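Local atomic coordinates of endoglucanase, glycoside hydrolase family 5 protein (Cytophaga hutchinsonii, PDB entry 5IHS), a protein that hydrolyses internal beta-1,4-glucosidic bonds of cellulose as a TIM-barrel endoglucanase, and probably contributes to cellulose use by its bacterium. Residues D123-E128 / C280-A285; Y155-E160 / K172-G177; K181-V184 / I190-V193; G250-S255 / P288-A293. All blocks are in the same frame, centred on the assembly; numbering follows the deposited sequence.

Interaction 1: D123-E128 / C280-A285; sequences DYHSHE and CNWSIA
His125, whose ring lies against Trp282, donates a hydrogen bond from ND1 to OD2 of Asp123 over 2.6 Å, with an N-H...O angle of 152°. Both rings rise from the C-terminal ends of strands in the (beta/alpha)8 barrel, His125 from strand 119-125 and Trp282 from strand 279-284. In glycoside hydrolase family 5 that end of the barrel carries the active-site cleft, so the pair probably belongs to its floor or wall. The carboxylate offers the syn lone pair of OD2, and OD2 lies somewhat out of the plane of the imidazole; the bond fixes the rotation of the ring and leaves the CE1-NE2 side facing the tryptophan. There CE1 comes 3.6 Å from CZ3 of Trp282, and NE2 of His125 comes just as near, 3.6 Å, to CH2 of Trp282. The ring planes run nearly parallel, 5° apart, but the rings are displaced enough to leave little face against face, with the imidazole centroid 5.1 Å from that of the six-membered ring of Trp282. The two side chains reach in from facing strands; His125 extends inward with CG swung away from its own backbone N (chi1 -158°). Trp59 adds an edge-to-face ring to His125 and also meets Trp282, making an aromatic cluster. With an alanine in place of His125, Asp123 OD2 would probably lose this donor and the six-membered ring of Trp282 its flat neighbour. The peptide from Trp282 to Ser283 is cis, and Ser283 CB lies 3.5 Å above the plane of the indole, offset toward its rim.

Interaction 2: Y155-E160 / K172-G177; sequences YEVYNE and KPYAEG
The rings of Tyr158 and Tyr174 meet as an offset T: an edge of Tyr158 is turned toward the face of Tyr174, with planes at 78° and centroids 5.5 Å apart. They join a beta-alpha unit of the TIM barrel, where the chain leaving strand 153-156 is covered by helix 167-185. The touching carbons are CD2 of Tyr158 and CD2 of Tyr174, 3.8 Å apart, while CB of Tyr158 lies equally near CE2 of Tyr174. Tyr174 leaves the helix with CG anti to N (chi1 159°), which sends the ring across to the strand end. Its hydroxyl then donates to the backbone O of Val157 over 2.8 Å, tilted 22° from the carbonyl plane, and that oxygen meets the rim of the ring, close to level with it. One side chain thus satisfies a buried carbonyl and packs on the next residue's ring. Tyr158 keeps its own hydroxyl for Gln130. A phenylalanine in place of Tyr174 would probably leave Val157 O without this donor. Beside the tyrosines the helix presents Ala175, whose CB lies 4.3 Å from CG2 of Val157.

Interaction 3: K181-V184 / I190-V193; sequences KIRV and IIVV
The second half of a beta-alpha-beta crossover closes here: helix 167-185 of the TIM barrel, near its C-terminal end, packs on strand 191-193, which follows it in the chain. Ile191 is the strand residue that does the touching, and nearly all of it falls to one methyl group, CD1. From the helix side Ile182 meets it tip to tip, with its CG2 3.9 Å from Ile191 CD1 and its own CD1 at a similar range. Arg183 supplies the other wall. Its CB points past the strand, but a bend at the second torsion (chi2 -71°) brings the guanidinium back to it, and the flat group lies face-on to the isoleucine. CD1 of Ile191 stands 3.5 Å above the plane of the Arg183 guanidinium, over its centre, so the contact leaves the N-H groups in that plane to bond outward. They do so with backbone oxygens: NH1 with those of Asn189 and Asp186, NH2 with that of Gln213. An arginine thus covers the apolar methyl while tying together the turn between helix and strand and the chain beyond. Ile191 also leans on Ile215 of strand 215-221, its neighbour in the barrel, and Ile182 packs on Phe140 and Ala144 of helix 133-147, the adjoining helix of the barrel's outer layer.

Interaction 4: G250-S255 / P288-A293; sequences GTCDAS and PETASA
No direct hydrogen bond joins these two segments; a cysteine packed on the corner of a type I beta turn and one firm water bridge link them. They are loops of the TIM barrel, one following strand 244-249 and the other following strand 279-284, next to each other at the C-terminal end of the barrel. CB of Cys252 points to the turn running from Glu289 to Ser292, and chi1 57°, the crowded position between backbone N and carbonyl carbon, puts SG there too. CB of Cys252 lies 3.6 Å from CG2 of Thr290, and SG of Cys252 lies 3.9 Å from CB of Ala291, so the two central residues of the turn share the one side chain. Thr290 turns its methyl to Cys252 and keeps the hydroxyl for the backbone N of Gly258. Water 2 spans the outer part of the contact, donating to the backbone O of Ser255 and, over 2.6 Å, to OE1 of Glu289. Water 1 accepts from N of Thr251 at 3.0 Å, while its reach to the carbonyl of Ala291 is weak. Within the turn, N of Ser292 bonds to O of Glu289 and closes the corner. The opposing loop is shaped by an Asx turn: OD1 of Asp253 accepts from N of Ser255 on its anti side and from the same serine's hydroxyl on the syn side, both out of the carboxylate plane, the amide more so, with OG of Ser255 2.8 Å from Asp253 OD1.

How the interactions relate
Interaction 1 lies closest to the middle of the chain, at the mouth of the barrel, and is carried by displaced, near-parallel aromatic rings, the histidine being held by a carboxylate of its own strand. Interactions 2 and 3, also buried, share helix 167-185 and attach it to the end of strand 153-156 and to strand 191-193, mixing methyl packing with a hydroxyl in one and a guanidinium face in the other. Their strands pair directly, Tyr155 with Ile190 and Val192. Interaction 1 reaches interaction 2 through His127 ND1 and Glu160 O. Interaction 4, nearest the surface in character, is loop against loop, mostly buried but with waters at its polar edges; Ser283 O bonding Ala293 N joins it to interaction 1.

Interaction 1: D123-E128 / C280-A285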
loop_
_atom_site.group_PDB
_atom_site.type_symbol
_atom_site.label_atom_id
_atom_site.label_comp_id
_atom_site.label_asym_id
_atom_site.label_seq_id
_atom_site.Cartn_x
_atom_site.Cartn_y
_atom_site.Cartn_z
ATOM N N ASP A 123 -5.494 -1.786 -3.963
ATOM C CA ASP A 123 -5.074 -3.040 -3.335
ATOM C C ASP A 123 -6.180 -4.091 -3.398
ATOM O O ASP A 123 -7.259 -3.928 -2.809
ATOM C CB ASP A 123 -4.657 -2.744 -1.893
ATOM C CG ASP A 123 -4.645 -3.955 -0.965
ATOM O OD1 ASP A 123 -4.326 -5.083 -1.391
ATOM O OD2 ASP A 123 -4.941 -3.709 0.253
ATOM N N TYR A 124 -5.896 -5.178 -4.117
ATOM C CA TYR A 124 -6.742 -6.369 -4.166
ATOM C C TYR A 124 -6.441 -7.147 -2.891
ATOM O O TYR A 124 -5.472 -7.907 -2.811
ATOM C CB TYR A 124 -6.419 -7.154 -5.429
ATOM C CG TYR A 124 -7.475 -8.130 -5.884
ATOM C CD1 TYR A 124 -8.668 -7.674 -6.447
ATOM C CD2 TYR A 124 -7.293 -9.497 -5.780
ATOM C CE1 TYR A 124 -9.640 -8.552 -6.882
ATOM C CE2 TYR A 124 -8.267 -10.385 -6.221
ATOM C CZ TYR A 124 -9.439 -9.902 -6.767
ATOM O OH TYR A 124 -10.429 -10.747 -7.214
ATOM N N HIS A 125 -7.266 -6.913 -1.870
ATOM C CA HIS A 125 -6.920 -7.275 -0.497
ATOM C C HIS A 125 -7.364 -8.709 -0.223
ATOM O O HIS A 125 -8.351 -8.981 0.463
ATOM C CB HIS A 125 -7.493 -6.264 0.488
ATOM C CG HIS A 125 -6.784 -6.255 1.800
ATOM N ND1 HIS A 125 -5.599 -5.580 1.994
ATOM C CD2 HIS A 125 -7.091 -6.849 2.979
ATOM C CE1 HIS A 125 -5.217 -5.741 3.246
ATOM N NE2 HIS A 125 -6.098 -6.514 3.865
ATOM N N SER A 126 -6.596 -9.625 -0.808
ATOM C CA SER A 126 -6.883 -11.050 -0.817
ATOM C C SER A 126 -5.727 -11.857 -0.240
ATOM O O SER A 126 -4.559 -11.473 -0.343
ATOM C CB SER A 126 -7.117 -11.519 -2.257
ATOM O OG SER A 126 -7.368 -12.913 -2.334
ATOM N N HIS A 127 -6.089 -13.011 0.336
ATOM C CA HIS A 127 -5.161 -14.054 0.762
ATOM C C HIS A 127 -5.185 -15.273 -0.154
ATOM O O HIS A 127 -4.509 -16.266 0.140
ATOM C CB HIS A 127 -5.482 -14.521 2.192
ATOM C CG HIS A 127 -5.258 -13.486 3.249
ATOM N ND1 HIS A 127 -4.050 -12.853 3.431
ATOM C CD2 HIS A 127 -6.096 -12.982 4.188
ATOM C CE1 HIS A 127 -4.158 -12.003 4.441
ATOM N NE2 HIS A 127 -5.384 -12.073 4.929
ATOM N N GLU A 128 -5.946 -15.231 -1.248
ATOM C CA GLU A 128 -6.104 -16.416 -2.090
ATOM C C GLU A 128 -6.496 -16.025 -3.511
ATOM O O GLU A 128 -7.313 -16.682 -4.159
ATOM C CB GLU A 128 -7.089 -17.402 -1.467
ATOM C CG GLU A 128 -8.473 -16.863 -1.268
ATOM C CD GLU A 128 -9.422 -17.921 -0.742
ATOM O OE1 GLU A 128 -9.028 -18.660 0.181
ATOM O OE2 GLU A 128 -10.555 -18.026 -1.259
ATOM N N CYS A 280 3.230 2.455 3.921
ATOM C CA CYS A 280 1.875 2.840 4.323
ATOM C C CYS A 280 1.465 2.073 5.571
ATOM O O CYS A 280 1.607 0.849 5.617
ATOM C CB CYS A 280 0.831 2.509 3.251
ATOM S SG CYS A 280 0.958 3.439 1.739
ATOM N N ASN A 281 0.919 2.783 6.555
ATOM C CA ASN A 281 0.540 2.188 7.834
ATOM C C ASN A 281 -0.886 1.647 7.834
ATOM O O ASN A 281 -1.815 2.272 7.311
ATOM C CB ASN A 281 0.664 3.228 8.945
ATOM C CG ASN A 281 0.180 2.713 10.290
ATOM O OD1 ASN A 281 -0.833 3.176 10.812
ATOM N ND2 ASN A 281 0.924 1.780 10.870
ATOM N N TRP A 282 -1.046 0.495 8.478
ATOM C CA TRP A 282 -2.337 -0.127 8.752
ATOM C C TRP A 282 -2.766 0.260 10.164
ATOM O O TRP A 282 -2.074 -0.124 11.123
ATOM C CB TRP A 282 -2.170 -1.636 8.661
ATOM C CG TRP A 282 -3.420 -2.449 8.789
ATOM C CD1 TRP A 282 -3.907 -3.028 9.923
ATOM C CD2 TRP A 282 -4.326 -2.795 7.736
ATOM N NE1 TRP A 282 -5.056 -3.716 9.641
ATOM C CE2 TRP A 282 -5.336 -3.598 8.308
ATOM C CE3 TRP A 282 -4.386 -2.504 6.367
ATOM C CZ2 TRP A 282 -6.388 -4.122 7.554
ATOM C CZ3 TRP A 282 -5.431 -3.027 5.621
ATOM C CH2 TRP A 282 -6.408 -3.839 6.215
ATOM N N SER A 283 -3.871 0.989 10.348
ATOM C CA SER A 283 -4.762 1.471 9.299
ATOM C C SER A 283 -5.671 2.570 9.830
ATOM O O SER A 283 -5.820 2.756 11.042
ATOM C CB SER A 283 -5.680 0.359 8.770
ATOM O OG SER A 283 -6.717 0.060 9.691
ATOM N N ILE A 284 -6.331 3.250 8.892
ATOM C CA ILE A 284 -7.488 4.088 9.190
ATOM C C ILE A 284 -8.683 3.161 9.421
ATOM O O ILE A 284 -9.338 2.684 8.494
ATOM C CB ILE A 284 -7.746 5.115 8.089
ATOM C CG1 ILE A 284 -6.526 6.044 7.912
ATOM C CG2 ILE A 284 -9.015 5.891 8.371
ATOM C CD1 ILE A 284 -6.175 6.895 9.122
ATOM N N ALA A 285 -8.933 2.881 10.692
ATOM C CA ALA A 285 -10.031 2.058 11.163
ATOM C C ALA A 285 -10.270 2.481 12.590
ATOM O O ALA A 285 -9.346 2.938 13.263
ATOM C CB ALA A 285 -9.656 0.577 11.176
#

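Interaction 2: Y155-E160 / K172-G177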
loop_
_atom_site.group_PDB
_atom_site.type_symbol
_atom_site.label_atom_id
_atom_site.label_comp_id
_atom_site.label_asym_id
_atom_site.label_seq_id
_atom_site.Cartn_x
_atom_site.Cartn_y
_atom_site.Cartn_z
ATOM N N TYR A 155 -0.897 -0.089 -8.719
ATOM C CA TYR A 155 -1.709 -1.293 -8.583
ATOM C C TYR A 155 -1.037 -2.275 -7.632
ATOM O O TYR A 155 0.177 -2.468 -7.696
ATOM C CB TYR A 155 -1.901 -1.982 -9.932
ATOM C CG TYR A 155 -2.486 -1.104 -11.008
ATOM C CD1 TYR A 155 -3.856 -0.969 -11.156
ATOM C CD2 TYR A 155 -1.668 -0.418 -11.886
ATOM C CE1 TYR A 155 -4.392 -0.170 -12.154
ATOM C CE2 TYR A 155 -2.194 0.381 -12.891
ATOM C CZ TYR A 155 -3.554 0.500 -13.020
ATOM O OH TYR A 155 -4.111 1.297 -13.996
ATOM N N GLU A 156 -1.826 -2.934 -6.779
ATOM C CA GLU A 156 -1.330 -3.954 -5.851
ATOM C C GLU A 156 -2.219 -5.184 -6.036
ATOM O O GLU A 156 -3.364 -5.226 -5.581
ATOM C CB GLU A 156 -1.317 -3.415 -4.423
ATOM C CG GLU A 156 -0.899 -4.455 -3.397
ATOM C CD GLU A 156 -0.856 -3.930 -1.974
ATOM O OE1 GLU A 156 -1.287 -2.782 -1.724
ATOM O OE2 GLU A 156 -0.364 -4.690 -1.089
ATOM N N VAL A 157 -1.694 -6.187 -6.748
ATOM C CA VAL A 157 -2.546 -7.245 -7.300
ATOM C C VAL A 157 -2.848 -8.400 -6.356
ATOM O O VAL A 157 -3.755 -9.191 -6.649
ATOM C CB VAL A 157 -1.976 -7.789 -8.625
ATOM C CG1 VAL A 157 -1.910 -6.673 -9.668
ATOM C CG2 VAL A 157 -0.615 -8.448 -8.435
ATOM N N TYR A 158 -2.140 -8.520 -5.237
ATOM C CA TYR A 158 -2.342 -9.668 -4.340
ATOM C C TYR A 158 -1.758 -9.304 -2.966
ATOM O O TYR A 158 -0.595 -9.596 -2.692
ATOM C CB TYR A 158 -1.663 -10.906 -4.915
ATOM C CG TYR A 158 -1.987 -12.238 -4.260
ATOM C CD1 TYR A 158 -2.583 -12.317 -3.009
ATOM C CD2 TYR A 158 -1.681 -13.428 -4.914
ATOM C CE1 TYR A 158 -2.855 -13.546 -2.426
ATOM C CE2 TYR A 158 -1.951 -14.654 -4.343
ATOM C CZ TYR A 158 -2.537 -14.708 -3.098
ATOM O OH TYR A 158 -2.822 -15.905 -2.482
ATOM N N ASN A 159 -2.592 -8.713 -2.098
ATOM C CA ASN A 159 -2.153 -8.236 -0.788
ATOM C C ASN A 159 -1.173 -9.170 -0.076
ATOM O O ASN A 159 -0.005 -8.804 0.131
ATOM C CB ASN A 159 -3.393 -8.019 0.080
ATOM C CG ASN A 159 -3.053 -7.722 1.526
ATOM O OD1 ASN A 159 -2.189 -6.903 1.803
ATOM N ND2 ASN A 159 -3.712 -8.404 2.461
ATOM N N GLU A 160 -1.655 -10.349 0.336
ATOM C CA GLU A 160 -0.908 -11.224 1.241
ATOM C C GLU A 160 -1.156 -12.684 0.910
ATOM O O GLU A 160 -2.017 -13.346 1.516
ATOM C CB GLU A 160 -1.243 -10.953 2.702
ATOM C CG GLU A 160 -0.479 -9.789 3.278
ATOM C CD GLU A 160 -0.706 -9.595 4.764
ATOM O OE1 GLU A 160 -1.422 -10.422 5.382
ATOM O OE2 GLU A 160 -0.150 -8.628 5.332
ATOM N N LYS A 172 3.416 -16.082 -8.851
ATOM C CA LYS A 172 3.978 -15.495 -10.068
ATOM C C LYS A 172 3.071 -15.707 -11.270
ATOM O O LYS A 172 2.795 -14.731 -11.991
ATOM C CB LYS A 172 5.415 -15.978 -10.305
ATOM C CG LYS A 172 6.102 -15.216 -11.420
ATOM C CD LYS A 172 7.519 -15.702 -11.712
ATOM C CE LYS A 172 8.189 -14.778 -12.708
ATOM N NZ LYS A 172 9.323 -15.392 -13.408
ATOM N N PRO A 173 2.576 -16.923 -11.551
ATOM C CA PRO A 173 1.668 -17.079 -12.702
ATOM C C PRO A 173 0.393 -16.263 -12.567
ATOM O O PRO A 173 -0.074 -15.682 -13.557
ATOM C CB PRO A 173 1.404 -18.593 -12.749
ATOM C CG PRO A 173 2.518 -19.203 -12.008
ATOM C CD PRO A 173 2.920 -18.226 -10.949
ATOM N N TYR A 174 -0.188 -16.194 -11.365
ATOM C CA TYR A 174 -1.351 -15.338 -11.154
ATOM C C TYR A 174 -1.017 -13.891 -11.489
ATOM O O TYR A 174 -1.758 -13.215 -12.219
ATOM C CB TYR A 174 -1.838 -15.444 -9.701
ATOM C CG TYR A 174 -2.680 -14.253 -9.305
ATOM C CD1 TYR A 174 -4.042 -14.215 -9.586
ATOM C CD2 TYR A 174 -2.117 -13.146 -8.691
ATOM C CE1 TYR A 174 -4.814 -13.115 -9.261
ATOM C CE2 TYR A 174 -2.883 -12.051 -8.366
ATOM C CZ TYR A 174 -4.229 -12.034 -8.659
ATOM O OH TYR A 174 -5.023 -10.955 -8.357
ATOM N N ALA A 175 0.102 -13.399 -10.956
ATOM C CA ALA A 175 0.452 -11.995 -11.133
ATOM C C ALA A 175 0.732 -11.675 -12.591
ATOM O O ALA A 175 0.341 -10.616 -13.082
ATOM C CB ALA A 175 1.655 -11.628 -10.266
ATOM N N GLU A 176 1.428 -12.567 -13.285
ATOM C CA GLU A 176 1.710 -12.347 -14.697
ATOM C C GLU A 176 0.425 -12.208 -15.509
ATOM O O GLU A 176 0.346 -11.373 -16.416
ATOM C CB GLU A 176 2.616 -13.465 -15.214
ATOM C CG GLU A 176 4.037 -13.316 -14.690
ATOM C CD GLU A 176 4.939 -14.465 -15.041
ATOM O OE1 GLU A 176 4.453 -15.617 -15.117
ATOM O OE2 GLU A 176 6.145 -14.208 -15.228
ATOM N N GLY A 177 -0.591 -13.022 -15.206
ATOM C CA GLY A 177 -1.856 -12.904 -15.913
ATOM C C GLY A 177 -2.530 -11.565 -15.679
ATOM O O GLY A 177 -3.086 -10.966 -16.602
#

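Interaction 3: K181-V184 / I190-V193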
loop_
_atom_site.group_PDB
_atom_site.type_symbol
_atom_site.label_atom_id
_atom_site.label_comp_id
_atom_site.label_asym_id
_atom_site.label_seq_id
_atom_site.Cartn_x
_atom_site.Cartn_y
_atom_site.Cartn_z
ATOM N N LYS A 181 -3.133 -8.072 -18.310
ATOM C CA LYS A 181 -4.407 -7.375 -18.453
ATOM C C LYS A 181 -4.276 -5.882 -18.160
ATOM O O LYS A 181 -4.830 -5.047 -18.885
ATOM C CB LYS A 181 -5.464 -8.028 -17.569
ATOM C CG LYS A 181 -5.874 -9.422 -18.026
ATOM C CD LYS A 181 -6.778 -9.379 -19.256
ATOM C CE LYS A 181 -7.247 -10.762 -19.664
ATOM N NZ LYS A 181 -6.163 -11.507 -20.317
ATOM N N ILE A 182 -3.556 -5.520 -17.098
ATOM C CA ILE A 182 -3.356 -4.106 -16.787
ATOM C C ILE A 182 -2.648 -3.399 -17.936
ATOM O O ILE A 182 -3.020 -2.285 -18.332
ATOM C CB ILE A 182 -2.567 -3.963 -15.475
ATOM C CG1 ILE A 182 -3.423 -4.408 -14.287
ATOM C CG2 ILE A 182 -2.113 -2.523 -15.281
ATOM C CD1 ILE A 182 -2.646 -4.526 -12.989
ATOM N N ARG A 183 -1.604 -4.034 -18.472
ATOM C CA ARG A 183 -0.741 -3.426 -19.473
ATOM C C ARG A 183 -1.428 -3.231 -20.824
ATOM O O ARG A 183 -0.902 -2.486 -21.660
ATOM C CB ARG A 183 0.561 -4.240 -19.584
ATOM C CG ARG A 183 1.435 -4.169 -18.331
ATOM C CD ARG A 183 2.077 -2.799 -18.185
ATOM N NE ARG A 183 2.958 -2.703 -17.021
ATOM C CZ ARG A 183 2.876 -1.811 -16.037
ATOM N NH1 ARG A 183 1.915 -0.892 -16.008
ATOM N NH2 ARG A 183 3.782 -1.854 -15.055
ATOM N N VAL A 184 -2.592 -3.848 -21.059
ATOM C CA VAL A 184 -3.383 -3.507 -22.245
ATOM C C VAL A 184 -3.705 -2.022 -22.247
ATOM O O VAL A 184 -3.699 -1.370 -23.297
ATOM C CB VAL A 184 -4.681 -4.344 -22.291
ATOM C CG1 VAL A 184 -5.617 -3.862 -23.399
ATOM C CG2 VAL A 184 -4.382 -5.818 -22.464
ATOM N N ILE A 190 3.165 1.693 -11.873
ATOM C CA ILE A 190 3.773 0.634 -11.084
ATOM C C ILE A 190 2.742 -0.406 -10.668
ATOM O O ILE A 190 1.611 -0.082 -10.280
ATOM C CB ILE A 190 4.493 1.255 -9.877
ATOM C CG1 ILE A 190 5.712 2.059 -10.356
ATOM C CG2 ILE A 190 4.914 0.172 -8.866
ATOM C CD1 ILE A 190 6.449 2.798 -9.287
ATOM N N ILE A 191 3.164 -1.668 -10.711
ATOM C CA ILE A 191 2.398 -2.795 -10.203
ATOM C C ILE A 191 3.233 -3.471 -9.121
ATOM O O ILE A 191 4.396 -3.820 -9.362
ATOM C CB ILE A 191 2.046 -3.784 -11.330
ATOM C CG1 ILE A 191 1.269 -3.085 -12.454
ATOM C CG2 ILE A 191 1.270 -4.954 -10.767
ATOM C CD1 ILE A 191 1.150 -3.923 -13.722
ATOM N N VAL A 192 2.633 -3.651 -7.940
ATOM C CA VAL A 192 3.298 -4.235 -6.776
ATOM C C VAL A 192 2.710 -5.622 -6.552
ATOM O O VAL A 192 1.482 -5.777 -6.507
ATOM C CB VAL A 192 3.118 -3.372 -5.512
ATOM C CG1 VAL A 192 3.961 -3.924 -4.375
ATOM C CG2 VAL A 192 3.430 -1.889 -5.777
ATOM N N VAL A 193 3.580 -6.622 -6.388
ATOM C CA VAL A 193 3.189 -8.024 -6.311
ATOM C C VAL A 193 3.549 -8.610 -4.947
ATOM O O VAL A 193 4.715 -8.568 -4.529
ATOM C CB VAL A 193 3.852 -8.845 -7.432
ATOM C CG1 VAL A 193 3.406 -10.306 -7.351
ATOM C CG2 VAL A 193 3.554 -8.250 -8.804
#

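Interaction 4: G250-S255 / P288-A293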
loop_
_atom_site.group_PDB
_atom_site.type_symbol
_atom_site.label_atom_id
_atom_site.label_comp_id
_atom_site.label_asym_id
_atom_site.label_seq_id
_atom_site.Cartn_x
_atom_site.Cartn_y
_atom_site.Cartn_z
ATOM N N GLY A 250 2.452 -2.316 10.484
ATOM C CA GLY A 250 1.882 -1.891 11.739
ATOM C C GLY A 250 2.927 -1.344 12.702
ATOM O O GLY A 250 4.115 -1.268 12.407
ATOM N N THR A 251 2.446 -0.980 13.888
ATOM C CA THR A 251 3.309 -0.562 14.991
ATOM C C THR A 251 3.330 -1.587 16.124
ATOM O O THR A 251 3.925 -1.323 17.177
ATOM C CB THR A 251 2.828 0.773 15.551
ATOM O OG1 THR A 251 1.489 0.593 16.027
ATOM C CG2 THR A 251 2.885 1.881 14.500
ATOM N N CYS A 252 2.698 -2.740 15.939
ATOM C CA CYS A 252 2.393 -3.656 17.029
ATOM C C CYS A 252 2.692 -5.074 16.558
ATOM O O CYS A 252 3.373 -5.298 15.551
ATOM C CB CYS A 252 0.939 -3.446 17.462
ATOM S SG CYS A 252 -0.251 -3.641 16.150
ATOM N N ASP A 253 2.189 -6.072 17.273
ATOM C CA ASP A 253 2.465 -7.394 16.733
ATOM C C ASP A 253 1.528 -7.721 15.556
ATOM O O ASP A 253 0.588 -6.986 15.214
ATOM C CB ASP A 253 2.560 -8.464 17.807
ATOM C CG ASP A 253 1.282 -8.691 18.481
ATOM O OD1 ASP A 253 0.258 -8.589 17.785
ATOM O OD2 ASP A 253 1.301 -8.981 19.702
ATOM N N ALA A 254 1.844 -8.830 14.897
ATOM C CA ALA A 254 1.255 -9.152 13.606
ATOM C C ALA A 254 -0.232 -9.442 13.681
ATOM O O ALA A 254 -0.894 -9.431 12.641
ATOM C CB ALA A 254 1.995 -10.338 12.989
ATOM N N SER A 255 -0.775 -9.699 14.869
ATOM C CA SER A 255 -2.212 -9.892 14.993
ATOM C C SER A 255 -2.992 -8.592 14.883
ATOM O O SER A 255 -4.219 -8.642 14.756
ATOM C CB SER A 255 -2.537 -10.520 16.346
ATOM O OG SER A 255 -2.287 -9.600 17.397
ATOM N N PRO A 288 -11.440 -1.314 18.042
ATOM C CA PRO A 288 -10.676 -1.153 19.303
ATOM C C PRO A 288 -9.522 -2.142 19.438
ATOM O O PRO A 288 -9.501 -3.025 20.314
ATOM C CB PRO A 288 -11.764 -1.336 20.370
ATOM C CG PRO A 288 -12.764 -2.212 19.730
ATOM C CD PRO A 288 -12.796 -1.833 18.285
ATOM N N GLU A 289 -8.526 -1.972 18.562
ATOM C CA GLU A 289 -7.305 -2.771 18.538
ATOM C C GLU A 289 -6.112 -1.835 18.375
ATOM O O GLU A 289 -6.243 -0.725 17.859
ATOM C CB GLU A 289 -7.297 -3.819 17.393
ATOM C CG GLU A 289 -7.127 -3.249 15.959
ATOM C CD GLU A 289 -7.069 -4.317 14.850
ATOM O OE1 GLU A 289 -7.464 -5.478 15.086
ATOM O OE2 GLU A 289 -6.630 -3.988 13.725
ATOM N N THR A 290 -4.928 -2.311 18.780
ATOM C CA THR A 290 -3.732 -1.466 18.804
ATOM C C THR A 290 -3.431 -0.841 17.447
ATOM O O THR A 290 -2.973 0.307 17.380
ATOM C CB THR A 290 -2.528 -2.309 19.227
ATOM O OG1 THR A 290 -2.834 -3.002 20.437
ATOM C CG2 THR A 290 -1.281 -1.438 19.416
ATOM N N ALA A 291 -3.595 -1.602 16.360
ATOM C CA ALA A 291 -3.177 -1.110 15.047
ATOM C C ALA A 291 -4.050 0.022 14.532
ATOM O O ALA A 291 -3.613 0.756 13.642
ATOM C CB ALA A 291 -3.156 -2.243 14.019
ATOM N N SER A 292 -5.270 0.164 15.031
ATOM C CA SER A 292 -6.126 1.237 14.552
ATOM C C SER A 292 -5.504 2.580 14.882
ATOM O O SER A 292 -5.034 2.803 15.996
ATOM C CB SER A 292 -7.488 1.157 15.208
ATOM O OG SER A 292 -8.154 -0.009 14.775
ATOM N N ALA A 293 -5.545 3.493 13.915
ATOM C CA ALA A 293 -4.962 4.824 14.077
ATOM C C ALA A 293 -5.873 5.797 14.820
ATOM O O ALA A 293 -5.394 6.817 15.336
ATOM C CB ALA A 293 -4.645 5.411 12.704
HETATM O O HOH W 1 -0.296 0.173 13.214
HETATM O O HOH W 2 -6.563 -7.702 15.997
#